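Local coordinates for hypothetical protein PH1320 (Pyrococcus horikoshii, PDB 2E87), which binds GDP and is probably an Obg-type GTPase related to the nucleolar protein NOG1, its cellular role being unknown, at residues L147-L150 and N151-E155; I323-V326 and K327-I330. All coordinates share one frame; numbering follows the deposited sequence.

Interaction 1 (L147-L150 and N151-E155); sequences LRYL and NKARE. With SO4 (sulfate ion), chain C.
Tyr149 and Ala153 meet one turn apart on the helix. CB of Ala153 sits over one face of the tyrosine ring, toward its rim, 4.1 Å from CZ. The ring lies there because CG is anti to the backbone N (chi1 156°). The backbone joins the same pair: Ala153 N donates to Tyr149 O at 2.8 Å, a fairly straight bond (161°). Arg154 N bonds Leu150 O at 3.0 Å. Lys152 runs its extended chain past Arg148 O, with CG 3.6 Å from that oxygen. Arg154 and Glu155 form a salt bridge, NH1 to OE1 3.5 Å. A sulfate, probably from the crystallisation liquor, has O3 2.7 Å from Arg154 NH2. Lys158 also bonds this sulfate. With an alanine in place of Arg154, Glu155 OE1 would probably lose its charged mate and the sulfate be held less firmly, though Lys158 would still reach both. Further out, Tyr149 OH bonds Val86 O, and its side chain packs on Phe91 and Ala94 of helix 88-117. Asn151 OD1 accepts a hydrogen bond from Val11 N, joining the helix to the N-terminal residues. The whole is an amphipathic alpha-helix of the NOG1 N-terminal helical domain, packed on helix 88-117.

Interaction 2 (I323-V326 and K327-I330); sequences IDLV and KEEI
Val326 and Ile330 make the apolar contact along this helix. CG1 of Val326 lies 3.9 Å from CD1 of Ile330, and the two side chains cross at a slant. Val326 CG1 is anti to its own backbone N (chi1 175°), which brings it to Ile330 CD1 on the next turn. Ile330 instead has CG1 beside its backbone N (chi1 -71°), which brings this branch back over the preceding turn. CG1 of Ile330 therefore lies 3.1 Å from Val326 O. Both side chains are buried. They pack on Leu187 of helix 180-187 and on Ile251 of strand 249-254, and Val326 also touches Val286 of strand 283-287. Ile323 adds to this apolar side and reaches Leu183 and Leu187.

This is the start of helix 323-350, which packs against the central beta-sheet of the G domain, a P-loop GTPase fold. Ile323 lies near the nucleotide site: its side chain is about 5 Å from that of Ala317, a GDP-binding residue.

Four backbone hydrogen bonds of the i to i+4 kind join the turns. Lys327 N to Ile323 O is 2.9 Å and fairly straight (167°). Ile330 N bonds Val326 O at 2.8 Å. Glu328 N and Glu329 N likewise donate to Asp324 O and Leu325 O.

Among the polar side chains, those of Asp324 and Glu328 are on the exposed side. Glu328 runs beside Leu325, pointing the same way, with OE2 4.1 Å from Leu325 CD2. Its chain also lies along Asp324 O, with CG 3.0 Å from that oxygen. Glu328 OE2 is 3.3 Å from Asp324 O, but both are acceptors and no bond forms. Lys327 makes a cation-pi contact with Phe209. The Glu329 side chain touches Leu284 and Ile313.

In the fold
Both contacts are local, each within a single helix. Interaction 1 comes first along the chain, on helix 144-156 in the NOG1 N-terminal helical domain. Interaction 2 follows on helix 323-350, in the Obg-type G domain. Their centres are about 45 Å apart, and the nearest atoms are about 32 Å apart, so they do not touch. Most of the chain between them belongs to the G domain, from strand 169-173 to strand 313-314. Interaction 1 lies away from the GDP site. Interaction 2 comes near that site at its Ile323 end. They thus belong to two separate parts of the protein, the helical bundle and the nucleotide-binding domain.

Interaction 1 (L147-L150 and N151-E155)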
loop_
_atom_site.group_PDB
_atom_site.type_symbol
_atom_site.label_atom_id
_atom_site.label_comp_id
_atom_site.label_asym_id
_atom_site.label_seq_id
_atom_site.Cartn_x
_atom_site.Cartn_y
_atom_site.Cartn_z
ATOM N N LEU A 147 -11.409 -16.018 -2.261
ATOM C CA LEU A 147 -12.282 -14.854 -2.339
ATOM C C LEU A 147 -12.471 -14.265 -0.947
ATOM O O LEU A 147 -12.428 -13.051 -0.752
ATOM C CB LEU A 147 -13.639 -15.232 -2.909
ATOM C CG LEU A 147 -13.691 -15.707 -4.359
ATOM C CD1 LEU A 147 -15.104 -16.216 -4.637
ATOM C CD2 LEU A 147 -13.301 -14.576 -5.325
ATOM N N ARG A 148 -12.678 -15.138 0.026
ATOM C CA ARG A 148 -12.874 -14.691 1.385
ATOM C C ARG A 148 -11.627 -13.959 1.875
ATOM O O ARG A 148 -11.727 -12.911 2.498
ATOM C CB ARG A 148 -13.231 -15.887 2.256
ATOM C CG ARG A 148 -14.673 -16.308 2.039
ATOM C CD ARG A 148 -14.989 -17.681 2.596
ATOM N NE ARG A 148 -16.406 -17.966 2.412
ATOM C CZ ARG A 148 -17.374 -17.390 3.114
ATOM N NH1 ARG A 148 -17.079 -16.509 4.063
ATOM N NH2 ARG A 148 -18.633 -17.654 2.834
ATOM N N TYR A 149 -10.456 -14.501 1.568
ATOM C CA TYR A 149 -9.213 -13.847 1.952
ATOM C C TYR A 149 -9.093 -12.475 1.264
ATOM O O TYR A 149 -8.710 -11.501 1.901
ATOM C CB TYR A 149 -8.011 -14.708 1.579
ATOM C CG TYR A 149 -6.729 -13.917 1.394
ATOM C CD1 TYR A 149 -5.972 -13.496 2.490
ATOM C CD2 TYR A 149 -6.285 -13.562 0.106
ATOM C CE1 TYR A 149 -4.797 -12.737 2.313
ATOM C CE2 TYR A 149 -5.121 -12.806 -0.081
ATOM C CZ TYR A 149 -4.385 -12.394 1.024
ATOM O OH TYR A 149 -3.260 -11.627 0.830
ATOM N N LEU A 150 -9.410 -12.395 -0.024
ATOM C CA LEU A 150 -9.301 -11.116 -0.731
ATOM C C LEU A 150 -10.201 -10.053 -0.113
ATOM O O LEU A 150 -9.878 -8.868 -0.122
ATOM C CB LEU A 150 -9.648 -11.279 -2.216
ATOM C CG LEU A 150 -8.542 -11.934 -3.029
ATOM C CD1 LEU A 150 -9.052 -12.280 -4.403
ATOM C CD2 LEU A 150 -7.341 -10.994 -3.115
ATOM N N ASN A 151 -11.318 -10.476 0.455
ATOM C CA ASN A 151 -12.217 -9.513 1.043
ATOM C C ASN A 151 -11.675 -8.969 2.356
ATOM O O ASN A 151 -11.922 -7.806 2.699
ATOM C CB ASN A 151 -13.587 -10.137 1.230
ATOM C CG ASN A 151 -14.693 -9.146 1.024
ATOM O OD1 ASN A 151 -14.563 -8.212 0.233
ATOM N ND2 ASN A 151 -15.800 -9.347 1.715
ATOM N N LYS A 152 -10.930 -9.809 3.079
ATOM C CA LYS A 152 -10.311 -9.431 4.351
ATOM C C LYS A 152 -9.042 -8.606 4.085
ATOM O O LYS A 152 -8.728 -7.670 4.816
ATOM C CB LYS A 152 -9.935 -10.672 5.174
ATOM C CG LYS A 152 -11.108 -11.498 5.716
ATOM C CD LYS A 152 -10.614 -12.846 6.214
ATOM C CE LYS A 152 -11.754 -13.825 6.475
ATOM N NZ LYS A 152 -11.254 -15.231 6.636
ATOM N N ALA A 153 -8.297 -8.967 3.054
ATOM C CA ALA A 153 -7.091 -8.214 2.734
ATOM C C ALA A 153 -7.539 -6.804 2.324
ATOM O O ALA A 153 -6.840 -5.824 2.569
ATOM C CB ALA A 153 -6.341 -8.875 1.597
ATOM N N ARG A 154 -8.724 -6.730 1.721
ATOM C CA ARG A 154 -9.291 -5.469 1.257
ATOM C C ARG A 154 -9.542 -4.514 2.414
ATOM O O ARG A 154 -9.242 -3.326 2.337
ATOM C CB ARG A 154 -10.606 -5.729 0.529
ATOM C CG ARG A 154 -11.389 -4.481 0.199
ATOM C CD ARG A 154 -12.739 -4.847 -0.392
ATOM N NE ARG A 154 -13.556 -3.678 -0.700
ATOM C CZ ARG A 154 -13.935 -2.771 0.195
ATOM N NH1 ARG A 154 -13.570 -2.891 1.467
ATOM N NH2 ARG A 154 -14.683 -1.742 -0.181
ATOM N N GLU A 155 -10.101 -5.048 3.491
ATOM C CA GLU A 155 -10.405 -4.250 4.661
ATOM C C GLU A 155 -9.124 -3.814 5.357
ATOM O O GLU A 155 -9.003 -2.673 5.776
ATOM C CB GLU A 155 -11.288 -5.056 5.616
ATOM C CG GLU A 155 -12.185 -4.217 6.513
ATOM C CD GLU A 155 -13.129 -3.313 5.731
ATOM O OE1 GLU A 155 -13.859 -3.810 4.847
ATOM O OE2 GLU A 155 -13.145 -2.099 6.005
HETATM S S SO4 C . -16.824 -0.813 2.688
HETATM O O1 SO4 C . -16.057 0.526 2.635
HETATM O O2 SO4 C . -18.235 -0.628 3.235
HETATM O O3 SO4 C . -16.932 -1.290 1.228
HETATM O O4 SO4 C . -16.081 -1.778 3.618
#

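Interaction 2 (I323-V326 and K327-I330)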
loop_
_atom_site.group_PDB
_atom_site.type_symbol
_atom_site.label_atom_id
_atom_site.label_comp_id
_atom_site.label_asym_id
_atom_site.label_seq_id
_atom_site.Cartn_x
_atom_site.Cartn_y
_atom_site.Cartn_z
ATOM N N ILE A 323 16.159 26.253 13.935
ATOM C CA ILE A 323 15.192 25.628 13.032
ATOM C C ILE A 323 15.419 26.060 11.589
ATOM O O ILE A 323 15.363 25.243 10.665
ATOM C CB ILE A 323 13.743 25.974 13.443
ATOM C CG1 ILE A 323 13.464 25.407 14.835
ATOM C CG2 ILE A 323 12.759 25.411 12.446
ATOM C CD1 ILE A 323 13.894 23.965 15.004
ATOM N N ASP A 324 15.699 27.344 11.397
ATOM C CA ASP A 324 15.942 27.866 10.061
ATOM C C ASP A 324 17.217 27.276 9.463
ATOM O O ASP A 324 17.344 27.155 8.247
ATOM C CB ASP A 324 15.996 29.395 10.101
ATOM C CG ASP A 324 14.678 30.003 10.577
ATOM O OD1 ASP A 324 13.658 29.847 9.865
ATOM O OD2 ASP A 324 14.657 30.623 11.667
ATOM N N LEU A 325 18.165 26.893 10.305
ATOM C CA LEU A 325 19.381 26.289 9.781
ATOM C C LEU A 325 19.017 24.902 9.252
ATOM O O LEU A 325 19.585 24.442 8.265
ATOM C CB LEU A 325 20.438 26.170 10.873
ATOM C CG LEU A 325 21.019 27.484 11.416
ATOM C CD1 LEU A 325 21.979 27.194 12.573
ATOM C CD2 LEU A 325 21.749 28.219 10.300
ATOM N N VAL A 326 18.062 24.240 9.906
ATOM C CA VAL A 326 17.640 22.906 9.480
ATOM C C VAL A 326 16.861 22.973 8.166
ATOM O O VAL A 326 17.140 22.219 7.225
ATOM C CB VAL A 326 16.751 22.214 10.553
ATOM C CG1 VAL A 326 16.231 20.887 10.011
ATOM C CG2 VAL A 326 17.562 21.994 11.850
ATOM N N LYS A 327 15.897 23.891 8.105
ATOM C CA LYS A 327 15.070 24.077 6.920
ATOM C C LYS A 327 15.995 24.375 5.750
ATOM O O LYS A 327 15.865 23.803 4.667
ATOM C CB LYS A 327 14.119 25.250 7.141
ATOM C CG LYS A 327 12.823 25.174 6.382
ATOM C CD LYS A 327 12.031 26.455 6.562
ATOM C CE LYS A 327 10.568 26.278 6.193
ATOM N NZ LYS A 327 9.840 25.522 7.253
ATOM N N GLU A 328 16.940 25.275 5.986
ATOM C CA GLU A 328 17.900 25.659 4.965
ATOM C C GLU A 328 18.615 24.423 4.458
ATOM O O GLU A 328 18.687 24.182 3.255
ATOM C CB GLU A 328 18.952 26.615 5.540
ATOM C CG GLU A 328 18.574 28.093 5.636
ATOM C CD GLU A 328 19.652 28.918 6.363
ATOM O OE1 GLU A 328 20.854 28.804 6.005
ATOM O OE2 GLU A 328 19.295 29.682 7.291
ATOM N N GLU A 329 19.155 23.647 5.391
ATOM C CA GLU A 329 19.900 22.447 5.041
ATOM C C GLU A 329 19.029 21.400 4.331
ATOM O O GLU A 329 19.527 20.657 3.477
ATOM C CB GLU A 329 20.548 21.855 6.298
ATOM C CG GLU A 329 21.468 20.674 6.042
ATOM C CD GLU A 329 22.559 20.989 5.034
ATOM O OE1 GLU A 329 23.191 22.063 5.156
ATOM O OE2 GLU A 329 22.792 20.160 4.126
ATOM N N ILE A 330 17.742 21.344 4.679
ATOM C CA ILE A 330 16.821 20.391 4.052
ATOM C C ILE A 330 16.709 20.766 2.589
ATOM O O ILE A 330 16.879 19.933 1.704
ATOM C CB ILE A 330 15.415 20.464 4.674
ATOM C CG1 ILE A 330 15.447 19.876 6.080
ATOM C CG2 ILE A 330 14.397 19.771 3.774
ATOM C CD1 ILE A 330 14.116 19.969 6.805
#